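Amphinase-2 (Rana pipiens, PDB 2P7S) cleaves RNA as a secreted endonuclease of the pancreatic ribonuclease family and is cytotoxic to cultured human carcinoma cells. Local coordinates at residues A[53-58]-A[72-77]. Numbering follows the deposited sequence. Where two conformers were deposited one is given.
Sequences GPVKEI and QQFTLT
The aromatic ring of Phe-74 is the bump of this contact, received by a shallow hollow formed by Pro-54 and Val-55 of the short helix and by Ile-58 just beyond them in the chain. With CG anti to its carbonyl carbon (chi1 -61°), Phe-74 directs its outer half at this hollow, and each of the three outermost ring carbons finds a partner. CE2 fits against two neighbours at once, 4.1 Å from Pro-54 CB and 4.1 Å from Val-55 CG2, the valine branch beside its own backbone N; the valine and phenylalanine side chains cross obliquely. On the other flank Ile-58 reaches out tip to tip, its extended chain (chi2 172°) bringing CD1 to 4.2 Å from Phe-74 CE1. Between them the ring edge at CZ meets the main-chain Pro-54 O, which lies near the ring plane and 3.9 Å from CZ. Gln-72 closes in beside the proline: its chain, extended beyond a CG in the crowded position between N and the carbonyl carbon (chi1 52°), carries NE2 to 3.6 Å from Pro-54 O, a proximity rather than a bond. The segments are thus joined by van der Waals contact of side chains and of one main-chain carbonyl. An alanine in place of Phe-74 would remove the ring and its contacts to Pro-54, Val-55 and Ile-58, and would probably loosen the packing between the two segments. In this pancreatic-ribonuclease fold the contact packs helix 52-56 on the sheet, the Val-55 side chain about 7 Å from that of His-15, probably the catalytic proton acceptor, as in relatives. Strand 74-83 pairs antiparallel with strands 45-49 and 86-101; Phe-74 also touches Ile-48 of the former, while Ile-58 packs on Ile-96 and Ile-98 of the latter.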
ATOM      1  N   GLY A  53      -2.567   9.527   7.787  1.00 29.47           N
ATOM      2  CA  GLY A  53      -3.157  10.791   7.377  1.00 29.31           C
ATOM      3  C   GLY A  53      -2.790  11.289   5.994  1.00 28.70           C
ATOM      4  O   GLY A  53      -3.679  11.614   5.205  1.00 30.54           O
ATOM      5  N   PRO A  54      -1.488  11.386   5.673  1.00 29.20           N
ATOM      6  CA  PRO A  54      -1.036  11.855   4.358  1.00 29.01           C
ATOM      7  C   PRO A  54      -1.583  11.002   3.212  1.00 28.52           C
ATOM      8  O   PRO A  54      -1.821  11.504   2.107  1.00 29.12           O
ATOM      9  CB  PRO A  54       0.484  11.767   4.465  1.00 30.28           C
ATOM     10  CG  PRO A  54       0.731  12.037   5.921  1.00 31.28           C
ATOM     11  CD  PRO A  54      -0.344  11.206   6.586  1.00 31.03           C
ATOM     12  N   VAL A  55      -1.778   9.713   3.471  1.00 27.10           N
ATOM     13  CA  VAL A  55      -2.304   8.827   2.439  1.00 27.05           C
ATOM     14  C   VAL A  55      -3.801   9.084   2.255  1.00 28.57           C
ATOM     15  O   VAL A  55      -4.308   9.087   1.134  1.00 28.83           O
ATOM     16  CB  VAL A  55      -2.075   7.333   2.792  1.00 26.37           C
ATOM     17  CG1 VAL A  55      -2.545   6.449   1.634  1.00 24.85           C
ATOM     18  CG2 VAL A  55      -0.603   7.083   3.069  1.00 27.06           C
ATOM     19  N   LYS A  56      -4.509   9.306   3.355  1.00 29.27           N
ATOM     20  CA  LYS A  56      -5.936   9.578   3.255  1.00 30.96           C
ATOM     21  C   LYS A  56      -6.181  10.897   2.520  1.00 31.54           C
ATOM     22  O   LYS A  56      -7.150  11.023   1.770  1.00 29.30           O
ATOM     23  CB  LYS A  56      -6.574   9.621   4.645  1.00 32.19           C
ATOM     24  CG  LYS A  56      -8.064   9.902   4.615  1.00 32.26           C
ATOM     25  CD  LYS A  56      -8.709   9.657   5.967  1.00 35.09           C
ATOM     26  CE  LYS A  56     -10.207   9.933   5.908  1.00 35.67           C
ATOM     27  NZ  LYS A  56     -10.872   9.533   7.182  1.00 37.31           N
ATOM     28  N   GLU A  57      -5.290  11.867   2.721  1.00 33.04           N
ATOM     29  CA  GLU A  57      -5.400  13.174   2.074  0.50 34.43           C
ATOM     30  C   GLU A  57      -5.500  13.064   0.551  1.00 34.78           C
ATOM     31  O   GLU A  57      -6.025  13.960  -0.114  1.00 33.87           O
ATOM     32  CB  GLU A  57      -4.187  14.047   2.424  0.50 36.43           C
ATOM     33  CG  GLU A  57      -4.015  14.363   3.904  0.50 39.89           C
ATOM     34  CD  GLU A  57      -2.825  15.271   4.172  0.50 41.30           C
ATOM     35  OE1 GLU A  57      -2.810  16.403   3.646  0.50 43.55           O
ATOM     36  OE2 GLU A  57      -1.903  14.855   4.906  0.50 41.99           O
ATOM     37  N   ILE A  58      -4.980  11.972  -0.004  1.00 33.61           N
ATOM     38  CA  ILE A  58      -5.011  11.786  -1.450  1.00 33.28           C
ATOM     39  C   ILE A  58      -6.446  11.832  -1.977  1.00 33.70           C
ATOM     40  O   ILE A  58      -6.689  12.193  -3.130  1.00 34.54           O
ATOM     41  CB  ILE A  58      -4.385  10.428  -1.856  1.00 32.57           C
ATOM     42  CG1 ILE A  58      -2.944  10.337  -1.343  1.00 32.48           C
ATOM     43  CG2 ILE A  58      -4.408  10.279  -3.372  1.00 31.89           C
ATOM     44  CD1 ILE A  58      -2.307   8.955  -1.527  1.00 30.78           C
ATOM     45  N   GLN A  72       1.919  14.155  -3.798  1.00 45.59           N
ATOM     46  CA  GLN A  72       3.192  14.039  -3.103  1.00 45.96           C
ATOM     47  C   GLN A  72       3.760  12.641  -3.336  1.00 45.09           C
ATOM     48  O   GLN A  72       3.022  11.716  -3.678  1.00 44.67           O
ATOM     49  CB  GLN A  72       2.993  14.288  -1.607  1.00 48.65           C
ATOM     50  CG  GLN A  72       1.903  13.436  -0.981  1.00 53.04           C
ATOM     51  CD  GLN A  72       1.727  13.708   0.503  1.00 54.85           C
ATOM     52  OE1 GLN A  72       2.683  13.641   1.277  1.00 55.01           O
ATOM     53  NE2 GLN A  72       0.495  14.007   0.907  1.00 55.69           N
ATOM     54  N   GLN A  73       5.070  12.495  -3.165  1.00 43.83           N
ATOM     55  CA  GLN A  73       5.727  11.204  -3.351  1.00 43.60           C
ATOM     56  C   GLN A  73       5.880  10.504  -2.003  1.00 41.88           C
ATOM     57  O   GLN A  73       6.042  11.159  -0.973  1.00 42.40           O
ATOM     58  CB  GLN A  73       7.120  11.384  -3.969  1.00 45.57           C
ATOM     59  CG  GLN A  73       7.158  12.015  -5.357  1.00 48.56           C
ATOM     60  CD  GLN A  73       8.560  11.989  -5.962  1.00 50.46           C
ATOM     61  OE1 GLN A  73       9.098  10.923  -6.264  1.00 50.60           O
ATOM     62  NE2 GLN A  73       9.157  13.165  -6.134  1.00 51.15           N
ATOM     63  N   PHE A  74       5.833   9.175  -2.011  1.00 38.95           N
ATOM     64  CA  PHE A  74       5.996   8.400  -0.783  1.00 36.43           C
ATOM     65  C   PHE A  74       7.112   7.379  -0.951  1.00 34.89           C
ATOM     66  O   PHE A  74       7.499   7.058  -2.072  1.00 35.91           O
ATOM     67  CB  PHE A  74       4.710   7.643  -0.425  1.00 36.96           C
ATOM     68  CG  PHE A  74       3.528   8.529  -0.182  1.00 35.98           C
ATOM     69  CD1 PHE A  74       2.808   9.062  -1.248  1.00 37.25           C
ATOM     70  CD2 PHE A  74       3.133   8.836   1.115  1.00 35.77           C
ATOM     71  CE1 PHE A  74       1.710   9.887  -1.022  1.00 36.31           C
ATOM     72  CE2 PHE A  74       2.039   9.661   1.352  1.00 35.77           C
ATOM     73  CZ  PHE A  74       1.326  10.186   0.280  1.00 35.68           C
ATOM     74  N   THR A  75       7.627   6.884   0.170  1.00 33.59           N
ATOM     75  CA  THR A  75       8.667   5.858   0.161  1.00 33.47           C
ATOM     76  C   THR A  75       7.886   4.553   0.049  1.00 31.66           C
ATOM     77  O   THR A  75       7.033   4.266   0.894  1.00 27.95           O
ATOM     78  CB  THR A  75       9.468   5.865   1.471  1.00 35.99           C
ATOM     79  OG1 THR A  75      10.064   7.153   1.654  1.00 39.51           O
ATOM     80  CG2 THR A  75      10.561   4.806   1.434  1.00 35.80           C
ATOM     81  N   LEU A  76       8.183   3.766  -0.985  1.00 30.14           N
ATOM     82  CA  LEU A  76       7.461   2.524  -1.247  1.00 29.15           C
ATOM     83  C   LEU A  76       8.284   1.248  -1.342  1.00 30.38           C
ATOM     84  O   LEU A  76       9.285   1.203  -2.052  1.00 33.20           O
ATOM     85  CB  LEU A  76       6.704   2.664  -2.562  1.00 28.95           C
ATOM     86  CG  LEU A  76       5.812   3.887  -2.739  1.00 27.22           C
ATOM     87  CD1 LEU A  76       5.503   4.058  -4.218  1.00 27.77           C
ATOM     88  CD2 LEU A  76       4.538   3.719  -1.925  1.00 25.53           C
ATOM     89  N   THR A  77       7.841   0.210  -0.637  1.00 25.70           N
ATOM     90  CA  THR A  77       8.499  -1.087  -0.691  1.00 24.33           C
ATOM     91  C   THR A  77       7.568  -2.046  -1.419  1.00 23.34           C
ATOM     92  O   THR A  77       6.412  -2.223  -1.037  1.00 19.52           O
ATOM     93  CB  THR A  77       8.782  -1.653   0.705  1.00 24.08           C
ATOM     94  OG1 THR A  77       9.800  -0.872   1.333  1.00 23.88           O
ATOM     95  CG2 THR A  77       9.237  -3.104   0.612  1.00 25.60           C
TER